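Local atomic coordinates of aminoglycoside phosphotransferase (Streptomyces rimosus, PDB entry 6FUC), a protein that phosphorylates aminoglycoside antibiotics such as streptomycin, probably on the 3''-hydroxyl with ATP as phosphate donor, and so is associated with antibiotic resistance. Residues A[51-56]-A[81-86]; A[69-74]-A[88-93]; A[129-134]-A[261-266]; A[216-221]-A[251-256]. All blocks are in the same frame, centred on the assembly; numbering follows the deposited sequence. Where two conformers were deposited one is given.

Contact 1: residues A[51-56]-A[81-86]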
loop_
_atom_site.group_PDB
_atom_site.type_symbol
_atom_site.label_atom_id
_atom_site.label_comp_id
_atom_site.label_asym_id
_atom_site.label_seq_id
_atom_site.Cartn_x
_atom_site.Cartn_y
_atom_site.Cartn_z
ATOM N N ALA A 51 -10.756 10.827 9.435
ATOM C CA ALA A 51 -11.377 10.638 8.116
ATOM C C ALA A 51 -10.541 9.699 7.269
ATOM O O ALA A 51 -11.121 8.905 6.540
ATOM C CB ALA A 51 -11.564 11.980 7.431
ATOM N N ALA A 52 -9.216 9.769 7.347
ATOM C CA ALA A 52 -8.358 8.833 6.569
ATOM C C ALA A 52 -8.554 7.403 7.065
ATOM O O ALA A 52 -8.569 6.465 6.273
ATOM C CB ALA A 52 -6.898 9.212 6.699
ATOM N N LEU A 53 -8.745 7.224 8.396
ATOM C CA LEU A 53 -8.930 5.833 8.896
ATOM C C LEU A 53 -10.357 5.325 8.492
ATOM O O LEU A 53 -10.499 4.161 8.186
ATOM C CB LEU A 53 -8.679 5.778 10.366
ATOM C CG LEU A 53 -8.506 4.374 10.910
ATOM C CD1 LEU A 53 -7.270 3.671 10.379
ATOM C CD2 LEU A 53 -8.584 4.363 12.436
ATOM N N GLU A 54 -11.358 6.204 8.568
ATOM C CA GLU A 54 -12.683 5.813 8.121
ATOM C C GLU A 54 -12.650 5.406 6.641
ATOM O O GLU A 54 -13.323 4.460 6.234
ATOM C CB GLU A 54 -13.684 6.915 8.332
ATOM C CG GLU A 54 -15.111 6.441 8.281
ATOM C CD GLU A 54 -16.074 7.535 8.669
ATOM O OE1 GLU A 54 -15.756 8.426 9.521
ATOM O OE2 GLU A 54 -17.201 7.519 8.153
ATOM N N ALA A 55 -11.896 6.170 5.866
ATOM C CA ALA A 55 -11.658 5.835 4.442
ATOM C C ALA A 55 -11.074 4.433 4.248
ATOM O O ALA A 55 -11.497 3.691 3.354
ATOM C CB ALA A 55 -10.758 6.907 3.780
ATOM N N GLU A 56 -10.113 4.088 5.102
ATOM C CA GLU A 56 -9.537 2.758 5.076
ATOM C C GLU A 56 -10.567 1.706 5.465
ATOM O O GLU A 56 -10.659 0.662 4.814
ATOM C CB GLU A 56 -8.292 2.713 5.979
ATOM C CG GLU A 56 -7.670 1.341 5.997
ATOM C CD GLU A 56 -6.292 1.286 6.646
ATOM O OE1 GLU A 56 -5.648 2.362 6.763
ATOM O OE2 GLU A 56 -5.855 0.150 6.937
ATOM N N ALA A 81 -10.069 11.227 21.484
ATOM C CA ALA A 81 -8.684 11.196 21.133
ATOM C C ALA A 81 -8.395 10.501 19.779
ATOM O O ALA A 81 -7.231 10.329 19.415
ATOM C CB ALA A 81 -7.913 10.552 22.280
ATOM N N GLY A 82 -9.425 10.047 19.063
ATOM C CA GLY A 82 -9.282 9.539 17.720
ATOM C C GLY A 82 -10.091 8.273 17.502
ATOM O O GLY A 82 -11.198 8.139 18.040
ATOM N N ALA A 83 -9.562 7.379 16.718
ATOM C CA ALA A 83 -10.346 6.221 16.242
ATOM C C ALA A 83 -9.432 5.009 16.129
ATOM O O ALA A 83 -8.197 5.121 15.956
ATOM C CB ALA A 83 -11.039 6.487 14.903
ATOM N N GLY A 84 -10.076 3.849 16.229
ATOM C CA GLY A 84 -9.424 2.550 16.037
ATOM C C GLY A 84 -10.199 1.707 15.099
ATOM O O GLY A 84 -11.417 1.583 15.186
ATOM N N LEU A 85 -9.455 1.085 14.174
ATOM C CA LEU A 85 -9.994 0.183 13.174
ATOM C C LEU A 85 -9.433 -1.204 13.451
ATOM O O LEU A 85 -8.216 -1.416 13.322
ATOM C CB LEU A 85 -9.586 0.654 11.779
ATOM C CG LEU A 85 -9.874 -0.245 10.631
ATOM C CD1 LEU A 85 -11.332 -0.610 10.548
ATOM C CD2 LEU A 85 -9.373 0.340 9.308
ATOM N N LEU A 86 -10.299 -2.130 13.849
ATOM C CA LEU A 86 -9.875 -3.490 14.203
ATOM C C LEU A 86 -10.183 -4.396 13.021
ATOM O O LEU A 86 -11.304 -4.383 12.505
ATOM C CB LEU A 86 -10.598 -3.980 15.462
ATOM C CG LEU A 86 -10.206 -3.378 16.779
ATOM C CD1 LEU A 86 -10.516 -1.918 16.909
ATOM C CD2 LEU A 86 -10.852 -4.129 17.915
#
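Leu-53 and Glu-56 meet Ala-83 and Leu-85 where helix 50-63 lies on the five-stranded antiparallel sheet of the N-terminal lobe, a place like that of helix C in the protein kinase fold. The helix segment and strand 82-86 run nearly parallel, 18° apart in direction, with their axes 8.8 Å from each other at closest approach. At the nearest point of the backbones the CA atoms of Leu-53 and Leu-85 are 7.2 Å apart.

Leu-53 carries most of its side of the contact. Its CG is anti to the backbone N (chi1 -166°), and the two methyls beyond it divide the work. CD2 goes to the strand backbone, 3.6 Å from Ala-83 O, and also touches Leu-85 CB at 3.9 Å and Ala-83 CB at 4.1 Å. CD1 packs on the end of Leu-85, 4.1 Å from its CD2. The two leucines thus pass across each other at a slant rather than head-on. Leu-85 CD2 reaches further, to Glu-56 CG at 3.9 Å, so it touches the aliphatic part of an acidic residue.

The polar end of Glu-56 is engaged elsewhere: OE1 forms a salt bridge with Lys-43 of strand 40-45, consistent with the lysine-glutamate bridge of protein kinases. Trp-76 and Val-45 also touch Leu-53.

No hydrogen bond joins the two segments, and all five touching residues are buried. The chemistry implies that dispersion and exclusion of water hold the helix on this strand, while the bond from Glu-56 to Lys-43 adds an electrostatic tie to the adjacent strand 40-45.

Contact 2: residues A[69-74]-A[88-93]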
loop_
_atom_site.group_PDB
_atom_site.type_symbol
_atom_site.label_atom_id
_atom_site.label_comp_id
_atom_site.label_asym_id
_atom_site.label_seq_id
_atom_site.Cartn_x
_atom_site.Cartn_y
_atom_site.Cartn_z
ATOM N N PRO A 69 -8.942 -11.382 -1.909
ATOM C CA PRO A 69 -8.644 -11.745 -0.539
ATOM C C PRO A 69 -7.962 -10.608 0.228
ATOM O O PRO A 69 -7.022 -9.970 -0.219
ATOM C CB PRO A 69 -7.694 -12.941 -0.709
ATOM C CG PRO A 69 -7.021 -12.714 -2.044
ATOM C CD PRO A 69 -8.129 -12.145 -2.877
ATOM N N GLY A 70 -8.450 -10.394 1.442
ATOM C CA GLY A 70 -8.014 -9.277 2.278
ATOM C C GLY A 70 -8.593 -9.445 3.675
ATOM O O GLY A 70 -9.228 -10.432 4.001
ATOM N N PRO A 71 -8.352 -8.473 4.541
ATOM C CA PRO A 71 -8.851 -8.504 5.915
ATOM C C PRO A 71 -10.357 -8.326 5.965
ATOM O O PRO A 71 -10.986 -7.883 4.984
ATOM C CB PRO A 71 -8.137 -7.343 6.577
ATOM C CG PRO A 71 -7.198 -6.781 5.617
ATOM C CD PRO A 71 -7.641 -7.225 4.261
ATOM N N ARG A 72 -10.926 -8.598 7.124
ATOM C CA ARG A 72 -12.302 -8.204 7.425
ATOM C C ARG A 72 -12.261 -7.156 8.541
ATOM O O ARG A 72 -11.432 -7.217 9.444
ATOM C CB ARG A 72 -13.122 -9.405 7.902
ATOM C CG ARG A 72 -13.226 -10.430 6.799
ATOM C CD ARG A 72 -13.843 -11.746 7.277
ATOM N NE ARG A 72 -13.038 -12.486 8.253
ATOM C CZ ARG A 72 -13.312 -12.576 9.573
ATOM N NH1 ARG A 72 -12.527 -13.358 10.335
ATOM N NH2 ARG A 72 -14.282 -11.870 10.129
ATOM N N VAL A 73 -13.210 -6.208 8.449
ATOM C CA VAL A 73 -13.382 -5.256 9.533
ATOM C C VAL A 73 -14.102 -5.932 10.711
ATOM O O VAL A 73 -15.221 -6.409 10.546
ATOM C CB VAL A 73 -14.134 -4.001 9.096
ATOM C CG1 VAL A 73 -14.314 -3.061 10.272
ATOM C CG2 VAL A 73 -13.411 -3.306 7.932
ATOM N N LEU A 74 -13.442 -5.930 11.873
ATOM C CA LEU A 74 -14.031 -6.539 13.067
ATOM C C LEU A 74 -14.691 -5.500 13.945
ATOM O O LEU A 74 -15.643 -5.843 14.647
ATOM C CB LEU A 74 -12.939 -7.298 13.835
ATOM C CG LEU A 74 -12.304 -8.466 13.040
ATOM C CD1 LEU A 74 -11.204 -9.117 13.815
ATOM C CD2 LEU A 74 -13.342 -9.483 12.625
ATOM N N SER A 88 -9.249 -8.423 10.955
ATOM C CA SER A 88 -8.710 -9.780 11.046
ATOM C C SER A 88 -7.289 -9.810 10.417
ATOM O O SER A 88 -7.014 -9.208 9.390
ATOM C CB SER A 88 -9.641 -10.764 10.398
ATOM O OG SER A 88 -9.844 -10.442 9.035
ATOM N N THR A 89 -6.422 -10.638 11.018
ATOM C CA THR A 89 -5.161 -10.954 10.397
ATOM C C THR A 89 -5.358 -11.692 9.113
ATOM O O THR A 89 -6.154 -12.634 9.052
ATOM C CB THR A 89 -4.320 -11.809 11.355
ATOM O OG1 THR A 89 -4.104 -11.003 12.503
ATOM C CG2 THR A 89 -3.021 -12.297 10.762
ATOM N N VAL A 90 -4.582 -11.324 8.083
ATOM C CA VAL A 90 -4.431 -12.130 6.896
ATOM C C VAL A 90 -3.263 -13.040 7.180
ATOM O O VAL A 90 -2.125 -12.593 7.217
ATOM C CB VAL A 90 -4.238 -11.278 5.652
ATOM C CG1 VAL A 90 -3.974 -12.189 4.474
ATOM C CG2 VAL A 90 -5.483 -10.408 5.412
ATOM N N GLU A 91 -3.548 -14.313 7.464
ATOM C CA GLU A 91 -2.496 -15.211 7.893
ATOM C C GLU A 91 -1.502 -15.525 6.800
ATOM O O GLU A 91 -1.919 -15.741 5.666
ATOM C CB GLU A 91 -3.063 -16.484 8.460
ATOM C CG GLU A 91 -4.002 -16.291 9.639
ATOM C CD GLU A 91 -3.335 -15.972 10.971
ATOM O OE1 GLU A 91 -2.104 -16.154 11.151
ATOM O OE2 GLU A 91 -4.088 -15.548 11.881
ATOM N N GLY A 92 -0.241 -15.550 7.166
ATOM C CA GLY A 92 0.822 -15.902 6.254
ATOM C C GLY A 92 2.046 -15.048 6.408
ATOM O O GLY A 92 2.154 -14.323 7.404
ATOM N N ILE A 93 2.919 -15.104 5.405
ATOM C CA ILE A 93 4.215 -14.413 5.539
ATOM C C ILE A 93 4.167 -13.183 4.632
ATOM O O ILE A 93 3.894 -13.296 3.404
ATOM C CB ILE A 93 5.432 -15.281 5.146
ATOM C CG1 ILE A 93 6.743 -14.475 5.158
ATOM C CG2 ILE A 93 5.228 -16.047 3.889
ATOM C CD1 ILE A 93 7.948 -15.313 5.557
#
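Two hydrogen bonds tie Arg-72 to Ser-88, using both backbone polar atoms of the arginine. Arg-72 N donates to Ser-88 OG over 2.9 Å with an angle of 161° at the hydrogen; Ser-88 N donates to Arg-72 O, also over 2.9 Å and nearly as straight at 158°. One of these is an ordinary backbone bond, while in the other a side-chain hydroxyl serves as acceptor. The torsion explains it: chi1 of 59° puts OG between the backbone N and the carbonyl carbon of Ser-88, a crowded position from which it meets the N-H of Arg-72.

Van der Waals contacts flank this pair. Val-90 CG2 sits against the peptide joining Gly-70 to Pro-71, 3.6 Å from Pro-71 N, and also meets the proline ring at CD, 4.0 Å away. Ser-88 O lies 3.6 Å from Pro-71 CB. On the other flank Leu-74 CD1 lies against the backbone at Ser-88 N, 3.5 Å away. Ser-88 OG lies over one face of the Arg-72 guanidinium, toward its rim, in the conformer described, but a second conformer exists and the residue touches a crystal neighbour, so that overlap is doubtful.

Val-90 also touches Ile-196 and Ile-208, and Ile-93 pairs by backbone with Leu-197, so the chain after Ser-88 crosses from the N-terminal sheet to the small sheet beyond, as the hinge does in kinase-like folds. Chemically, two fairly straight bonds of ordinary length fix the beginning of this crossing, whereas at Val-90 the two segments meet through one methyl, CG2, without a directional bond.

Contact 3: residues A[129-134]-A[261-266]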
loop_
_atom_site.group_PDB
_atom_site.type_symbol
_atom_site.label_atom_id
_atom_site.label_comp_id
_atom_site.label_asym_id
_atom_site.label_seq_id
_atom_site.Cartn_x
_atom_site.Cartn_y
_atom_site.Cartn_z
ATOM N N ARG A 129 -7.753 6.873 -6.210
ATOM C CA ARG A 129 -6.427 7.421 -5.813
ATOM C C ARG A 129 -5.757 7.902 -7.099
ATOM O O ARG A 129 -4.627 7.587 -7.422
ATOM C CB ARG A 129 -5.555 6.423 -5.041
ATOM C CG ARG A 129 -5.233 5.143 -5.738
ATOM C CD ARG A 129 -3.809 4.725 -5.503
ATOM N NE ARG A 129 -2.911 5.712 -6.152
ATOM C CZ ARG A 129 -1.590 5.753 -6.014
ATOM N NH1 ARG A 129 -0.902 4.960 -5.203
ATOM N NH2 ARG A 129 -0.917 6.575 -6.806
ATOM N N GLU A 130 -6.511 8.694 -7.869
ATOM C CA GLU A 130 -6.103 9.123 -9.166
ATOM C C GLU A 130 -5.030 10.208 -9.056
ATOM O O GLU A 130 -4.796 10.787 -7.983
ATOM C CB GLU A 130 -7.303 9.542 -10.032
ATOM C CG GLU A 130 -8.149 8.367 -10.469
ATOM C CD GLU A 130 -9.537 8.699 -10.843
ATOM O OE1 GLU A 130 -10.077 9.783 -10.379
ATOM O OE2 GLU A 130 -10.172 7.898 -11.570
ATOM N N LEU A 131 -4.392 10.475 -10.200
ATOM C CA LEU A 131 -3.183 11.269 -10.141
ATOM C C LEU A 131 -3.456 12.675 -9.647
ATOM O O LEU A 131 -2.607 13.273 -8.994
ATOM C CB LEU A 131 -2.550 11.259 -11.539
ATOM C CG LEU A 131 -1.272 12.045 -11.662
ATOM C CD1 LEU A 131 -0.240 11.656 -10.637
ATOM C CD2 LEU A 131 -0.752 11.847 -13.054
ATOM N N GLY A 132 -4.586 13.271 -10.007
ATOM C CA GLY A 132 -4.818 14.631 -9.522
ATOM C C GLY A 132 -4.851 14.721 -8.024
ATOM O O GLY A 132 -4.295 15.661 -7.416
ATOM N N GLU A 133 -5.476 13.742 -7.356
ATOM C CA GLU A 133 -5.452 13.674 -5.900
ATOM C C GLU A 133 -4.050 13.424 -5.344
ATOM O O GLU A 133 -3.634 14.043 -4.365
ATOM C CB GLU A 133 -6.359 12.557 -5.397
ATOM C CG GLU A 133 -6.266 12.302 -3.878
ATOM C CD GLU A 133 -7.233 11.270 -3.374
ATOM O OE1 GLU A 133 -8.103 10.801 -4.134
ATOM O OE2 GLU A 133 -7.175 11.061 -2.134
ATOM N N MET A 134 -3.354 12.477 -5.951
ATOM C CA MET A 134 -2.051 12.127 -5.406
ATOM C C MET A 134 -1.051 13.240 -5.610
ATOM O O MET A 134 -0.202 13.476 -4.745
ATOM C CB MET A 134 -1.615 10.808 -5.978
ATOM C CG MET A 134 -2.539 9.625 -5.601
ATOM S SD MET A 134 -3.272 9.522 -3.995
ATOM C CE MET A 134 -1.687 9.136 -3.250
ATOM N N ARG A 261 8.538 4.768 -13.782
ATOM C CA ARG A 261 9.441 5.608 -12.998
ATOM C C ARG A 261 8.735 6.835 -12.423
ATOM O O ARG A 261 9.067 7.299 -11.344
ATOM C CB ARG A 261 10.669 5.967 -13.866
ATOM C CG ARG A 261 11.823 4.989 -13.821
ATOM C CD ARG A 261 13.022 5.525 -14.625
ATOM N NE ARG A 261 13.393 6.862 -14.144
ATOM C CZ ARG A 261 13.184 8.006 -14.794
ATOM N NH1 ARG A 261 12.612 8.003 -15.995
ATOM N NH2 ARG A 261 13.562 9.157 -14.238
ATOM N N PHE A 262 7.790 7.406 -13.201
ATOM C CA PHE A 262 7.037 8.544 -12.715
ATOM C C PHE A 262 6.358 8.146 -11.387
ATOM O O PHE A 262 6.402 8.906 -10.422
ATOM C CB PHE A 262 6.009 8.955 -13.766
ATOM C CG PHE A 262 5.088 10.058 -13.369
ATOM C CD1 PHE A 262 5.407 11.382 -13.529
ATOM C CD2 PHE A 262 3.890 9.762 -12.751
ATOM C CE1 PHE A 262 4.534 12.393 -13.121
ATOM C CE2 PHE A 262 3.026 10.764 -12.333
ATOM C CZ PHE A 262 3.347 12.070 -12.551
ATOM N N TYR A 263 5.652 7.011 -11.374
ATOM C CA TYR A 263 4.975 6.614 -10.124
ATOM C C TYR A 263 5.940 6.231 -9.017
ATOM O O TYR A 263 5.664 6.515 -7.845
ATOM C CB TYR A 263 3.939 5.496 -10.418
ATOM C CG TYR A 263 2.740 6.058 -11.106
ATOM C CD1 TYR A 263 1.792 6.794 -10.388
ATOM C CD2 TYR A 263 2.548 5.945 -12.478
ATOM C CE1 TYR A 263 0.719 7.399 -11.020
ATOM C CE2 TYR A 263 1.457 6.529 -13.109
ATOM C CZ TYR A 263 0.560 7.273 -12.410
ATOM O OH TYR A 263 -0.508 7.897 -12.966
ATOM N N LEU A 264 7.055 5.593 -9.359
ATOM C CA LEU A 264 8.077 5.301 -8.360
ATOM C C LEU A 264 8.536 6.559 -7.654
ATOM O O LEU A 264 8.726 6.570 -6.465
ATOM C CB LEU A 264 9.261 4.590 -9.002
ATOM C CG LEU A 264 10.311 4.131 -7.993
ATOM C CD1 LEU A 264 9.756 3.086 -6.990
ATOM C CD2 LEU A 264 11.501 3.597 -8.746
ATOM N N HIS A 265 8.745 7.595 -8.473
ATOM C CA HIS A 265 9.271 8.839 -7.966
ATOM C C HIS A 265 8.220 9.742 -7.268
ATOM O O HIS A 265 8.566 10.470 -6.333
ATOM C CB HIS A 265 9.950 9.610 -9.078
ATOM C CG HIS A 265 11.219 8.949 -9.507
ATOM N ND1 HIS A 265 11.976 9.434 -10.554
ATOM C CD2 HIS A 265 11.864 7.841 -9.045
ATOM C CE1 HIS A 265 13.034 8.641 -10.705
ATOM N NE2 HIS A 265 12.987 7.665 -9.809
ATOM N N LEU A 266 6.972 9.612 -7.707
ATOM C CA LEU A 266 5.911 10.386 -7.061
ATOM C C LEU A 266 5.634 9.834 -5.665
ATOM O O LEU A 266 5.395 10.596 -4.699
ATOM C CB LEU A 266 4.642 10.335 -7.913
ATOM C CG LEU A 266 3.432 11.040 -7.321
ATOM C CD1 LEU A 266 3.655 12.527 -7.064
ATOM C CD2 LEU A 266 2.223 10.798 -8.225
#
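The backbones of Leu-131 to Met-134, at the start of helix 131-143, and of the C-terminal part of helix 257-266 keep a helix-packing distance, with CA atoms 9.4 Å apart for Leu-131 and Tyr-263 and 8.3 Å for Met-134 and Leu-266. Leu-131 carries most of the contact on its side. Its CG is anti to the backbone N (chi1 180°), and the two methyls beyond spread over three residues of the opposing helix.

CD1 is the busier branch. It comes to Leu-266 CD2 at 3.6 Å, the side chains crossing, and to Phe-262 CE2 at 3.8 Å, where leucine and phenylalanine meet tip to tip and the methyl lies in the plane of the ring, at its edge. CD2 reaches Tyr-263 OH at 4.0 Å. The two aromatic rings also pack within their own helix: Phe-262 CD2 stands 3.9 Å above the face of the Tyr-263 ring, over its centre. One turn on, Met-134 CB approaches Leu-266 CD2 at 4.4 Å.

Arg-129 lies before the helix, and its NH2 comes only to 4.5 Å from Tyr-263 CD1, obliquely; its NH1 has its bond with Gly-188 O. No hydrogen bond crosses between the segments, so the six buried residues that touch are joined by van der Waals packing.

Around them, Arg-175 and Leu-176 of helix 172-181 touch Leu-131, and Glu-179 of that helix accepts from Leu-131 N. Leu-168 of helix 161-168 packs on Phe-262 and Leu-266, while Tyr-263 rests on Tyr-219 and Ala-220 of helix 219-233: the contact sits inside the helical C-terminal lobe.

Contact 4: residues A[216-221]-A[251-256]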
loop_
_atom_site.group_PDB
_atom_site.type_symbol
_atom_site.label_atom_id
_atom_site.label_comp_id
_atom_site.label_asym_id
_atom_site.label_seq_id
_atom_site.Cartn_x
_atom_site.Cartn_y
_atom_site.Cartn_z
ATOM N N ALA A 216 -6.712 4.110 -10.320
ATOM C CA ALA A 216 -5.492 4.746 -10.693
ATOM C C ALA A 216 -4.903 3.997 -11.890
ATOM O O ALA A 216 -5.382 2.937 -12.287
ATOM C CB ALA A 216 -4.480 4.793 -9.544
ATOM N N ASP A 217 -3.835 4.544 -12.460
ATOM C CA ASP A 217 -3.067 3.838 -13.459
ATOM C C ASP A 217 -2.474 2.557 -12.819
ATOM O O ASP A 217 -1.974 2.638 -11.692
ATOM C CB ASP A 217 -1.955 4.790 -13.936
ATOM C CG ASP A 217 -1.115 4.284 -15.058
ATOM O OD1 ASP A 217 -0.578 3.160 -15.014
ATOM O OD2 ASP A 217 -0.963 5.020 -16.022
ATOM N N PRO A 218 -2.492 1.416 -13.525
ATOM C CA PRO A 218 -1.888 0.216 -12.895
ATOM C C PRO A 218 -0.449 0.383 -12.444
ATOM O O PRO A 218 -0.013 -0.323 -11.544
ATOM C CB PRO A 218 -2.015 -0.827 -13.982
ATOM C CG PRO A 218 -2.201 -0.084 -15.268
ATOM C CD PRO A 218 -3.000 1.154 -14.870
ATOM N N TYR A 219 0.319 1.248 -13.120
ATOM C CA TYR A 219 1.709 1.486 -12.649
ATOM C C TYR A 219 1.836 2.132 -11.291
ATOM O O TYR A 219 2.896 2.065 -10.700
ATOM C CB TYR A 219 2.510 2.251 -13.740
ATOM C CG TYR A 219 2.950 1.348 -14.832
ATOM C CD1 TYR A 219 3.984 0.468 -14.620
ATOM C CD2 TYR A 219 2.304 1.265 -16.030
ATOM C CE1 TYR A 219 4.385 -0.424 -15.577
ATOM C CE2 TYR A 219 2.716 0.367 -17.048
ATOM C CZ TYR A 219 3.715 -0.517 -16.778
ATOM O OH TYR A 219 4.128 -1.428 -17.719
ATOM N N ALA A 220 0.753 2.739 -10.769
ATOM C CA ALA A 220 0.793 3.205 -9.398
ATOM C C ALA A 220 1.094 2.042 -8.464
ATOM O O ALA A 220 1.720 2.237 -7.399
ATOM C CB ALA A 220 -0.504 3.905 -9.013
ATOM N N ASP A 221 0.585 0.873 -8.786
ATOM C CA ASP A 221 0.862 -0.370 -8.083
ATOM C C ASP A 221 2.113 -1.043 -8.586
ATOM O O ASP A 221 2.992 -1.415 -7.772
ATOM C CB ASP A 221 -0.338 -1.342 -8.230
ATOM C CG ASP A 221 -1.475 -1.191 -7.257
ATOM O OD1 ASP A 221 -1.442 -0.301 -6.398
ATOM O OD2 ASP A 221 -2.436 -1.987 -7.416
ATOM N N TYR A 251 0.968 -11.077 -16.134
ATOM C CA TYR A 251 -0.113 -10.145 -15.790
ATOM C C TYR A 251 -0.844 -9.680 -17.076
ATOM O O TYR A 251 -2.059 -9.525 -17.029
ATOM C CB TYR A 251 0.500 -8.962 -15.052
ATOM C CG TYR A 251 -0.396 -7.774 -14.852
ATOM C CD1 TYR A 251 -0.565 -6.809 -15.835
ATOM C CD2 TYR A 251 -1.115 -7.605 -13.677
ATOM C CE1 TYR A 251 -1.335 -5.675 -15.606
ATOM C CE2 TYR A 251 -1.882 -6.464 -13.457
ATOM C CZ TYR A 251 -2.025 -5.538 -14.442
ATOM O OH TYR A 251 -2.759 -4.382 -14.292
ATOM N N GLY A 252 -0.138 -9.427 -18.140
ATOM C CA GLY A 252 -0.688 -8.965 -19.440
ATOM C C GLY A 252 -0.631 -7.440 -19.625
ATOM O O GLY A 252 -1.679 -6.773 -19.796
ATOM N N ILE A 253 0.566 -6.872 -19.607
ATOM C CA ILE A 253 0.757 -5.458 -19.877
ATOM C C ILE A 253 2.119 -5.318 -20.564
ATOM O O ILE A 253 3.032 -6.102 -20.328
ATOM C CB ILE A 253 0.641 -4.642 -18.580
ATOM C CG1 ILE A 253 0.462 -3.147 -18.796
ATOM C CG2 ILE A 253 1.885 -4.873 -17.680
ATOM C CD1 ILE A 253 0.127 -2.381 -17.530
ATOM N N ALA A 254 2.239 -4.282 -21.380
ATOM C CA ALA A 254 3.494 -3.863 -21.978
ATOM C C ALA A 254 4.192 -3.030 -20.931
ATOM O O ALA A 254 3.550 -2.176 -20.174
ATOM C CB ALA A 254 3.258 -3.017 -23.205
ATOM N N LEU A 255 5.482 -3.286 -20.791
ATOM C CA LEU A 255 6.281 -2.416 -19.876
ATOM C C LEU A 255 6.398 -1.024 -20.481
ATOM O O LEU A 255 6.635 -0.873 -21.661
ATOM C CB LEU A 255 7.685 -2.967 -19.627
ATOM C CG LEU A 255 7.657 -4.277 -18.863
ATOM C CD1 LEU A 255 8.967 -5.006 -19.108
ATOM C CD2 LEU A 255 7.381 -4.028 -17.385
ATOM N N ASP A 256 6.299 -0.004 -19.648
ATOM C CA ASP A 256 6.453 1.410 -19.973
ATOM C C ASP A 256 7.344 2.041 -18.901
ATOM O O ASP A 256 6.878 2.420 -17.819
ATOM C CB ASP A 256 5.078 2.095 -20.090
ATOM C CG ASP A 256 5.167 3.543 -20.480
ATOM O OD1 ASP A 256 6.202 4.207 -20.318
ATOM O OD2 ASP A 256 4.109 4.058 -20.863
#
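Tyr-219 reaches from helix 219-233 to the loop at Ile-253 to Asp-256. From CB, chi1 of -78° sets CG beside the backbone N. CE2 meets Ile-253 CD1 at 3.8 Å, tip to tip, and lies 4.2 Å from Asp-256 CB, while Asp-256 O lies over one face of the ring. CZ lies near Ala-254 O, and OH donates to that oxygen over 2.6 Å; the acceptor lies at the ring edge, near its plane, and the donor is tilted 23° from the carbonyl plane. OH also lies against Leu-255 CA at 3.2 Å. Asp-256 N donates back to the same OH, but weakly, at 3.2 Å and 129°. The hydroxyl thus has one firm and one weak bond to the loop backbone. Pro-218 CG touches Ile-253 CD1 at 4.0 Å, and Pro-218 CB meets Tyr-251 OH, whose own hydrogen bond is to His-118 ND1.

Asp-217 OD1 caps Tyr-219 N at 2.8 Å, while its OD2, like Asp-256 OD2, forms a salt bridge with Arg-259. Asp-221 accepts from the backbone of His-187 and Gly-188, much as the helix F aspartate of protein kinases does. The contact joins helix 219-233 to the link between helices 243-251 and 257-266.

In the fold
Contacts 1 and 2 belong to the N-terminal sheet and its exit: strands 73-79 and 82-88 are neighbours in it, and the two contacts meet directly through Leu-86 O and Leu-74 N, 2.7 Å apart, a probable hydrogen bond. Contact 1 is buried and without hydrogen bonds between its segments, contact 2 a surface contact resting on two hydrogen bonds. Contacts 3 and 4 share the helical lobe, their centres about 13 Å apart, and touch where Tyr-263 meets Asp-217 and Tyr-219. There too the buried member, contact 3, lacks hydrogen bonds, whereas partly buried contact 4 uses a tyrosine hydroxyl. The centres of contacts 1 and 4 lie about 30 Å apart, on opposite sides of the chain's centre.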